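Local coordinates for protein putative archaeal ammonia monooxygenase subunit B (Candidatus Nitrosocaldus yellowstonii, PDB 4O65) that is the copper-binding cupredoxin domain of a putative ammonia monooxygenase B subunit, which probably takes part in the oxidation of ammonia, at residues P122-A127 / S145-G150; R56-I61 / C116-E121; Q72-W77 / L131-V136. All coordinates share one frame; numbering follows the deposited sequence.

Overall arrangement
The three contacts tie together neighbouring strands of a two-sheet cupredoxin fold. Contacts 1 and 3 lie in the same mixed sheet and share strand 123-133. Their centres are about 29 Å apart, on opposite sides of the chain's centre. Contact 2 belongs to the other, antiparallel sheet. It packs against contact 1: I146 CD1 lies 3.6 Å from L60 CD2, and V148 CG1 lies 3.7 Å from A119 CB. Contacts 2 and 3 do not touch, their nearest atoms being about 12 Å apart. The copper ion sits at contact 1, on H126 and H128. The side chain of L60 in contact 2 is about 12 Å from the ion.

Contact 1. Residues P122-A127 / S145-G150; sequences PGTYHA and SIVVEG. With CU (copper (II) ion), chain B.
Y125 CG stands anti to its own carbonyl carbon (chi1 -60°), and V148 CG2 is likewise anti to its carbonyl carbon. These torsions bring the ring and the methyl together on the buried face of the hairpin. Y125 CE2 lies 3.7 Å from V148 CG2, and the two side chains cross obliquely. I146 O lies near the plane of the tyrosine ring, at its edge. I146 and A127 continue this apolar face, with CD1 of I146 4.0 Å from CB of A127. From the other sheet W91 packs on I146 and V148 and meets the Y125 ring edge-to-face, and F19 covers A127 and I146. The Y125 hydroxyl is hydrogen-bonded to E121 O.

The strands run antiparallel. Paired backbone bonds link G123 with V148 and Y125 with I146. The shortest is V148 N to G123 O, 2.7 Å and nearly straight at 174°. At the open end of the hairpin, P122 CB rests 3.4 Å from G150 O.

T124, V147, H126 and S145 occupy the other face. T124 and V147 lie side by side, OG1 of T124 3.7 Å from CG2 of V147. H126 CG is anti to its backbone N (chi1 -158°). Its CD2 approaches S145 N obliquely at 3.7 Å, while ND1 binds the copper ion at 1.9 Å. Water 1 is a further ligand of the copper. H128, two residues on in the same strand, completes the His-X-His pair of the copper site, carried on a beta hairpin of the cupredoxin domain.

Contact 2. Residues R56-I61 / C116-E121; sequences RQDVLI and CLSALE
D58 OD2 accepts two hydrogen bonds, from S118 OG across the contact at 2.7 Å and from R56 NH2 at 2.8 Å. The serine meets it on the anti side, 27° out of the carboxylate plane, the arginine on the syn side. R56 NE bonds D58 OD1 at 3.0 Å, so R56 grips the carboxylate side-on, one nitrogen to each oxygen. This salt bridge would hold the two flat groups against turning. With CG between its backbone N and carbonyl carbon (chi1 63°), D58 carries its carboxylate between R56 and S118. V59 CG2 lies over one face of the guanidinium, toward its rim.

The group stands at a type I turn, R56 to V59, that leads into strand 59-61. This strand pairs antiparallel with 116-119 in the four-stranded sheet of the cupredoxin fold. L60 and L117 exchange two backbone bonds, and A119 N bonds D58 O at 2.8 Å.

On the face of V59 and S118, C116 SG lies 3.5 Å from V59 CG1. The same sulfur's disulfide with C51 ties strand 110-119 to the loop before strand 59-68. L60 points to the other face, against the copper-bearing sheet. A119 packs on W91 of the adjacent strand 91-97.

Contact 3. Residues Q72-W77 / L131-V136; sequences QDLNAW and LNIASV. Unlike the reference sequence in segment 131-136: I133 (reference Val).
W77 and N132 form an antiparallel hydrogen-bonded pair, with strands 74-77 and 131-133 at 145° between their directions. N132 N gives a nearly straight bond to W77 O, at 2.8 Å, and W77 N returns one to N132 O. A134 N, just past the strand, bonds N75 O at 2.8 Å.

On the face shared by W77 and N132, W77 CG sits between its backbone N and carbonyl carbon (chi1 58°), on the side where the indole meets the asparagine. N132 CB lies over one face of the ring, a CH-pi contact 3.5 Å from the centroid of the five-membered ring and offset toward the rim. The amide plane of N132 is tilted only 16° from the indole. At the far end of the ring, A134 CB meets CZ3 at the edge, 3.8 Å away. N132 ND2 reaches Q130 OE1 and also gives a hydrogen bond to water 3 at 2.7 Å. Water 2 bridges the two segments, accepting from N75 N and donating to A134 O.

The other face is apolar. L74 CD1 touches I133 CG2, and A76 CB touches L131 CD1 at 3.8 Å. V12 of the other sheet packs on L74, L131 and I133. After the strand, V136 N bonds back to I133 O, and S135 OG bonds A134 O.

The two faces thus differ in chemistry. One is aliphatic and largely buried, turned to the other sheet. The other sets an exposed indole on the apolar CB of N132, whose amide turns to Q130 and water, consistent with a face turned to solvent.

Contact 1. Residues P122-A127 / S145-G150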
loop_
_atom_site.group_PDB
_atom_site.type_symbol
_atom_site.label_atom_id
_atom_site.label_comp_id
_atom_site.label_asym_id
_atom_site.label_seq_id
_atom_site.Cartn_x
_atom_site.Cartn_y
_atom_site.Cartn_z
ATOM N N PRO A 122 14.376 0.108 -4.146
ATOM C CA PRO A 122 14.893 -1.193 -3.794
ATOM C C PRO A 122 15.165 -1.288 -2.274
ATOM O O PRO A 122 15.416 -0.256 -1.618
ATOM C CB PRO A 122 16.190 -1.299 -4.618
ATOM C CG PRO A 122 16.665 0.082 -4.661
ATOM C CD PRO A 122 15.388 0.883 -4.909
ATOM N N GLY A 123 15.044 -2.498 -1.749
ATOM C CA GLY A 123 15.328 -2.727 -0.353
ATOM C C GLY A 123 14.610 -3.961 0.153
ATOM O O GLY A 123 13.859 -4.611 -0.575
ATOM N N THR A 124 14.855 -4.255 1.420
ATOM C CA THR A 124 14.215 -5.395 2.081
ATOM C C THR A 124 13.341 -4.779 3.136
ATOM O O THR A 124 13.813 -4.002 3.968
ATOM C CB THR A 124 15.250 -6.360 2.686
ATOM O OG1 THR A 124 15.854 -7.104 1.631
ATOM C CG2 THR A 124 14.549 -7.343 3.643
ATOM N N TYR A 125 12.038 -5.057 3.067
ATOM C CA TYR A 125 11.052 -4.340 3.896
ATOM C C TYR A 125 10.313 -5.341 4.773
ATOM O O TYR A 125 9.953 -6.415 4.313
ATOM C CB TYR A 125 10.000 -3.601 3.020
ATOM C CG TYR A 125 10.596 -2.574 2.081
ATOM C CD1 TYR A 125 10.801 -1.254 2.522
ATOM C CD2 TYR A 125 10.949 -2.909 0.764
ATOM C CE1 TYR A 125 11.353 -0.294 1.682
ATOM C CE2 TYR A 125 11.532 -1.952 -0.065
ATOM C CZ TYR A 125 11.713 -0.661 0.390
ATOM O OH TYR A 125 12.287 0.305 -0.409
ATOM N N HIS A 126 10.087 -5.005 6.035
ATOM C CA HIS A 126 9.210 -5.833 6.834
ATOM C C HIS A 126 7.911 -5.057 6.867
ATOM O O HIS A 126 7.808 -3.994 7.471
ATOM C CB HIS A 126 9.781 -6.049 8.242
ATOM C CG HIS A 126 9.220 -7.286 8.917
ATOM N ND1 HIS A 126 8.377 -7.235 10.007
ATOM C CD2 HIS A 126 9.364 -8.656 8.591
ATOM C CE1 HIS A 126 8.040 -8.512 10.357
ATOM N NE2 HIS A 126 8.624 -9.363 9.478
ATOM N N ALA A 127 6.931 -5.499 6.095
ATOM C CA ALA A 127 5.725 -4.707 5.856
ATOM C C ALA A 127 4.559 -5.237 6.666
ATOM O O ALA A 127 4.412 -6.471 6.806
ATOM C CB ALA A 127 5.356 -4.834 4.373
ATOM N N SER A 145 8.317 -10.172 5.365
ATOM C CA SER A 145 9.489 -9.644 4.682
ATOM C C SER A 145 9.292 -9.632 3.156
ATOM O O SER A 145 8.885 -10.626 2.583
ATOM C CB SER A 145 10.746 -10.419 5.114
ATOM O OG SER A 145 11.870 -9.846 4.476
ATOM N N ILE A 146 9.486 -8.462 2.529
ATOM C CA ILE A 146 9.352 -8.343 1.070
ATOM C C ILE A 146 10.649 -7.752 0.539
ATOM O O ILE A 146 11.077 -6.672 0.987
ATOM C CB ILE A 146 8.164 -7.429 0.698
ATOM C CG1 ILE A 146 6.862 -8.025 1.304
ATOM C CG2 ILE A 146 8.090 -7.259 -0.835
ATOM C CD1 ILE A 146 5.639 -7.143 1.095
ATOM N N VAL A 147 11.235 -8.420 -0.432
ATOM C CA VAL A 147 12.495 -7.903 -1.058
ATOM C C VAL A 147 12.119 -7.236 -2.383
ATOM O O VAL A 147 11.485 -7.869 -3.225
ATOM C CB VAL A 147 13.495 -9.035 -1.319
ATOM C CG1 VAL A 147 14.798 -8.494 -1.925
ATOM C CG2 VAL A 147 13.811 -9.759 -0.007
ATOM N N VAL A 148 12.563 -6.004 -2.559
ATOM C CA VAL A 148 12.333 -5.272 -3.826
ATOM C C VAL A 148 13.695 -5.062 -4.492
ATOM O O VAL A 148 14.621 -4.502 -3.878
ATOM C CB VAL A 148 11.655 -3.922 -3.598
ATOM C CG1 VAL A 148 11.384 -3.240 -4.961
ATOM C CG2 VAL A 148 10.328 -4.073 -2.782
ATOM N N GLU A 149 13.809 -5.500 -5.738
ATOM C CA GLU A 149 15.061 -5.292 -6.493
ATOM C C GLU A 149 14.862 -4.297 -7.612
ATOM O O GLU A 149 13.745 -4.034 -8.056
ATOM C CB GLU A 149 15.533 -6.605 -7.096
ATOM C CG GLU A 149 15.735 -7.673 -6.051
ATOM C CD GLU A 149 16.260 -8.940 -6.672
ATOM O OE1 GLU A 149 15.512 -9.644 -7.386
ATOM O OE2 GLU A 149 17.438 -9.228 -6.450
ATOM N N GLY A 150 15.960 -3.755 -8.104
ATOM C CA GLY A 150 15.846 -2.915 -9.302
ATOM C C GLY A 150 16.183 -1.463 -9.097
ATOM O O GLY A 150 16.463 -1.011 -7.969
HETATM CU CU CU B . 7.888 -5.635 10.877
HETATM O O HOH W 1 8.788 -4.022 11.842
#

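Contact 2. Residues R56-I61 / C116-E121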
loop_
_atom_site.group_PDB
_atom_site.type_symbol
_atom_site.label_atom_id
_atom_site.label_comp_id
_atom_site.label_asym_id
_atom_site.label_seq_id
_atom_site.Cartn_x
_atom_site.Cartn_y
_atom_site.Cartn_z
ATOM N N ARG A 56 2.247 -6.442 -13.912
ATOM C CA ARG A 56 3.223 -5.487 -13.326
ATOM C C ARG A 56 3.978 -6.156 -12.207
ATOM O O ARG A 56 3.386 -6.467 -11.146
ATOM C CB ARG A 56 2.404 -4.344 -12.682
ATOM C CG ARG A 56 1.920 -3.328 -13.671
ATOM C CD ARG A 56 1.152 -2.241 -12.942
ATOM N NE ARG A 56 2.037 -1.460 -12.040
ATOM C CZ ARG A 56 1.671 -0.331 -11.483
ATOM N NH1 ARG A 56 0.412 0.108 -11.673
ATOM N NH2 ARG A 56 2.536 0.376 -10.727
ATOM N N GLN A 57 5.298 -6.252 -12.340
ATOM C CA GLN A 57 6.102 -6.962 -11.344
ATOM C C GLN A 57 6.466 -6.044 -10.174
ATOM O O GLN A 57 7.158 -6.488 -9.277
ATOM C CB GLN A 57 7.431 -7.477 -11.946
ATOM C CG GLN A 57 7.259 -8.858 -12.562
ATOM C CD GLN A 57 6.522 -8.727 -13.851
ATOM O OE1 GLN A 57 6.955 -8.010 -14.733
ATOM N NE2 GLN A 57 5.397 -9.478 -13.988
ATOM N N ASP A 58 5.937 -4.825 -10.156
ATOM C CA ASP A 58 6.160 -3.911 -9.038
ATOM C C ASP A 58 4.976 -3.832 -8.054
ATOM O O ASP A 58 5.029 -3.037 -7.081
ATOM C CB ASP A 58 6.446 -2.464 -9.565
ATOM C CG ASP A 58 5.285 -1.883 -10.305
ATOM O OD1 ASP A 58 4.654 -2.629 -11.136
ATOM O OD2 ASP A 58 5.026 -0.672 -10.116
ATOM N N VAL A 59 3.936 -4.633 -8.298
ATOM C CA VAL A 59 2.687 -4.453 -7.559
ATOM C C VAL A 59 2.522 -5.506 -6.466
ATOM O O VAL A 59 2.710 -6.702 -6.691
ATOM C CB VAL A 59 1.477 -4.445 -8.511
ATOM C CG1 VAL A 59 0.154 -4.533 -7.750
ATOM C CG2 VAL A 59 1.541 -3.199 -9.384
ATOM N N LEU A 60 2.141 -5.011 -5.301
ATOM C CA LEU A 60 1.776 -5.829 -4.111
ATOM C C LEU A 60 0.326 -5.641 -3.798
ATOM O O LEU A 60 -0.143 -4.479 -3.680
ATOM C CB LEU A 60 2.607 -5.302 -2.886
ATOM C CG LEU A 60 2.241 -6.017 -1.550
ATOM C CD1 LEU A 60 2.650 -7.506 -1.592
ATOM C CD2 LEU A 60 3.048 -5.272 -0.463
ATOM N N ILE A 61 -0.382 -6.760 -3.573
ATOM C CA ILE A 61 -1.712 -6.741 -2.993
ATOM C C ILE A 61 -1.663 -7.302 -1.564
ATOM O O ILE A 61 -1.106 -8.388 -1.324
ATOM C CB ILE A 61 -2.680 -7.623 -3.839
ATOM C CG1 ILE A 61 -2.822 -7.042 -5.282
ATOM C CG2 ILE A 61 -4.065 -7.672 -3.155
ATOM C CD1 ILE A 61 -3.686 -7.949 -6.194
ATOM N N CYS A 116 -3.529 -2.031 -2.622
ATOM C CA CYS A 116 -2.747 -2.334 -3.817
ATOM C C CYS A 116 -1.700 -1.224 -3.888
ATOM O O CYS A 116 -2.089 -0.054 -3.898
ATOM C CB CYS A 116 -3.598 -2.275 -5.053
ATOM S SG CYS A 116 -2.665 -2.979 -6.476
ATOM N N LEU A 117 -0.420 -1.601 -3.954
ATOM C CA LEU A 117 0.718 -0.641 -3.898
ATOM C C LEU A 117 1.758 -0.974 -4.945
ATOM O O LEU A 117 1.853 -2.119 -5.385
ATOM C CB LEU A 117 1.449 -0.702 -2.527
ATOM C CG LEU A 117 0.562 -0.369 -1.312
ATOM C CD1 LEU A 117 0.177 -1.665 -0.625
ATOM C CD2 LEU A 117 1.309 0.558 -0.370
ATOM N N SER A 118 2.470 0.059 -5.370
ATOM C CA SER A 118 3.632 -0.060 -6.237
ATOM C C SER A 118 4.908 0.107 -5.389
ATOM O O SER A 118 5.020 1.067 -4.590
ATOM C CB SER A 118 3.599 1.076 -7.269
ATOM O OG SER A 118 4.812 1.013 -7.988
ATOM N N ALA A 119 5.839 -0.837 -5.488
ATOM C CA ALA A 119 7.159 -0.643 -4.863
ATOM C C ALA A 119 7.949 0.368 -5.674
ATOM O O ALA A 119 8.158 0.181 -6.899
ATOM C CB ALA A 119 7.919 -1.970 -4.859
ATOM N N LEU A 120 8.452 1.412 -5.008
ATOM C CA LEU A 120 9.233 2.461 -5.736
ATOM C C LEU A 120 10.751 2.321 -5.620
ATOM O O LEU A 120 11.519 2.675 -6.569
ATOM C CB LEU A 120 8.812 3.855 -5.241
ATOM C CG LEU A 120 7.352 4.237 -5.362
ATOM C CD1 LEU A 120 7.120 5.646 -4.801
ATOM C CD2 LEU A 120 6.907 4.181 -6.826
ATOM N N GLU A 121 11.232 1.794 -4.490
ATOM C CA GLU A 121 12.675 1.825 -4.238
ATOM C C GLU A 121 13.159 0.490 -3.742
ATOM O O GLU A 121 12.406 -0.229 -2.995
ATOM C CB GLU A 121 13.015 2.963 -3.217
ATOM C CG GLU A 121 12.311 4.280 -3.517
ATOM C CD GLU A 121 12.785 4.940 -4.818
ATOM O OE1 GLU A 121 13.863 4.566 -5.310
ATOM O OE2 GLU A 121 12.080 5.840 -5.335
#

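Contact 3. Residues Q72-W77 / L131-V136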
loop_
_atom_site.group_PDB
_atom_site.type_symbol
_atom_site.label_atom_id
_atom_site.label_comp_id
_atom_site.label_asym_id
_atom_site.label_seq_id
_atom_site.Cartn_x
_atom_site.Cartn_y
_atom_site.Cartn_z
ATOM N N GLN A 72 -19.553 0.434 19.304
ATOM C CA GLN A 72 -20.066 1.473 18.462
ATOM C C GLN A 72 -19.263 1.528 17.193
ATOM O O GLN A 72 -18.144 0.984 17.155
ATOM C CB GLN A 72 -20.011 2.809 19.188
ATOM C CG GLN A 72 -18.579 3.274 19.401
ATOM C CD GLN A 72 -18.536 4.421 20.365
ATOM O OE1 GLN A 72 -18.382 4.207 21.563
ATOM N NE2 GLN A 72 -18.776 5.637 19.861
ATOM N N ASP A 73 -19.822 2.183 16.180
ATOM C CA ASP A 73 -19.099 2.454 14.934
ATOM C C ASP A 73 -17.857 3.313 15.170
ATOM O O ASP A 73 -17.849 4.217 16.030
ATOM C CB ASP A 73 -19.988 3.179 13.930
ATOM C CG ASP A 73 -21.170 2.325 13.470
ATOM O OD1 ASP A 73 -21.310 1.135 13.865
ATOM O OD2 ASP A 73 -21.976 2.876 12.684
ATOM N N LEU A 74 -16.803 2.960 14.449
ATOM C CA LEU A 74 -15.545 3.722 14.451
ATOM C C LEU A 74 -15.200 4.195 13.080
ATOM O O LEU A 74 -15.545 3.532 12.072
ATOM C CB LEU A 74 -14.378 2.814 14.913
ATOM C CG LEU A 74 -14.478 2.322 16.357
ATOM C CD1 LEU A 74 -13.395 1.294 16.650
ATOM C CD2 LEU A 74 -14.313 3.488 17.342
ATOM N N ASN A 75 -14.451 5.295 13.028
ATOM C CA ASN A 75 -13.880 5.798 11.765
ATOM C C ASN A 75 -12.399 5.432 11.708
ATOM O O ASN A 75 -11.731 5.482 12.730
ATOM C CB ASN A 75 -13.984 7.321 11.657
ATOM C CG ASN A 75 -15.408 7.743 11.507
ATOM O OD1 ASN A 75 -16.188 6.991 10.959
ATOM N ND2 ASN A 75 -15.773 8.885 12.078
ATOM N N ALA A 76 -11.951 5.042 10.526
ATOM C CA ALA A 76 -10.582 4.552 10.360
ATOM C C ALA A 76 -10.020 4.803 8.970
ATOM O O ALA A 76 -10.758 5.039 8.001
ATOM C CB ALA A 76 -10.551 3.061 10.690
ATOM N N TRP A 77 -8.680 4.739 8.869
ATOM C CA TRP A 77 -8.010 4.686 7.569
ATOM C C TRP A 77 -6.878 3.664 7.641
ATOM O O TRP A 77 -6.440 3.261 8.741
ATOM C CB TRP A 77 -7.489 6.058 7.163
ATOM C CG TRP A 77 -6.523 6.711 8.124
ATOM C CD1 TRP A 77 -5.127 6.768 8.036
ATOM C CD2 TRP A 77 -6.875 7.493 9.302
ATOM N NE1 TRP A 77 -4.613 7.478 9.103
ATOM C CE2 TRP A 77 -5.623 7.948 9.887
ATOM C CE3 TRP A 77 -8.080 7.807 9.944
ATOM C CZ2 TRP A 77 -5.593 8.705 11.066
ATOM C CZ3 TRP A 77 -8.031 8.570 11.129
ATOM C CH2 TRP A 77 -6.811 9.006 11.659
ATOM N N LEU A 131 -3.570 -0.031 10.629
ATOM C CA LEU A 131 -4.887 0.578 10.746
ATOM C C LEU A 131 -4.755 1.780 11.639
ATOM O O LEU A 131 -4.049 1.698 12.662
ATOM C CB LEU A 131 -5.841 -0.458 11.400
ATOM C CG LEU A 131 -7.283 0.049 11.558
ATOM C CD1 LEU A 131 -7.922 0.310 10.203
ATOM C CD2 LEU A 131 -8.112 -0.931 12.443
ATOM N N ASN A 132 -5.390 2.913 11.287
ATOM C CA ASN A 132 -5.513 4.031 12.224
ATOM C C ASN A 132 -6.944 4.263 12.567
ATOM O O ASN A 132 -7.759 4.475 11.677
ATOM C CB ASN A 132 -4.900 5.305 11.689
ATOM C CG ASN A 132 -3.418 5.350 12.025
ATOM O OD1 ASN A 132 -2.990 5.660 13.200
ATOM N ND2 ASN A 132 -2.674 4.882 11.101
ATOM N N ILE A 133 -7.246 4.119 13.855
ATOM C CA ILE A 133 -8.603 4.313 14.327
ATOM C C ILE A 133 -8.671 5.764 14.810
ATOM O O ILE A 133 -7.897 6.161 15.707
ATOM C CB ILE A 133 -8.934 3.372 15.490
ATOM C CG1 ILE A 133 -8.748 1.906 15.010
ATOM C CG2 ILE A 133 -10.368 3.710 16.001
ATOM C CD1 ILE A 133 -8.711 0.901 16.134
ATOM N N ALA A 134 -9.586 6.555 14.223
ATOM C CA ALA A 134 -9.673 8.010 14.553
ATOM C C ALA A 134 -9.964 8.134 16.037
ATOM O O ALA A 134 -10.872 7.446 16.565
ATOM C CB ALA A 134 -10.827 8.653 13.755
ATOM N N SER A 135 -9.184 8.998 16.710
ATOM C CA SER A 135 -9.337 9.317 18.150
ATOM C C SER A 135 -8.797 8.220 19.080
ATOM O O SER A 135 -8.884 8.323 20.308
ATOM C CB SER A 135 -10.801 9.686 18.564
ATOM O OG SER A 135 -11.615 8.540 18.877
ATOM N N VAL A 136 -8.246 7.161 18.479
ATOM C CA VAL A 136 -7.743 6.052 19.317
ATOM C C VAL A 136 -6.252 5.806 19.077
ATOM O O VAL A 136 -5.466 5.874 20.049
ATOM C CB VAL A 136 -8.574 4.751 19.044
ATOM C CG1 VAL A 136 -8.030 3.627 19.904
ATOM C CG2 VAL A 136 -10.033 4.992 19.434
HETATM O O HOH W 2 -13.421 6.453 15.448
HETATM O O HOH W 3 -3.166 3.973 8.638
#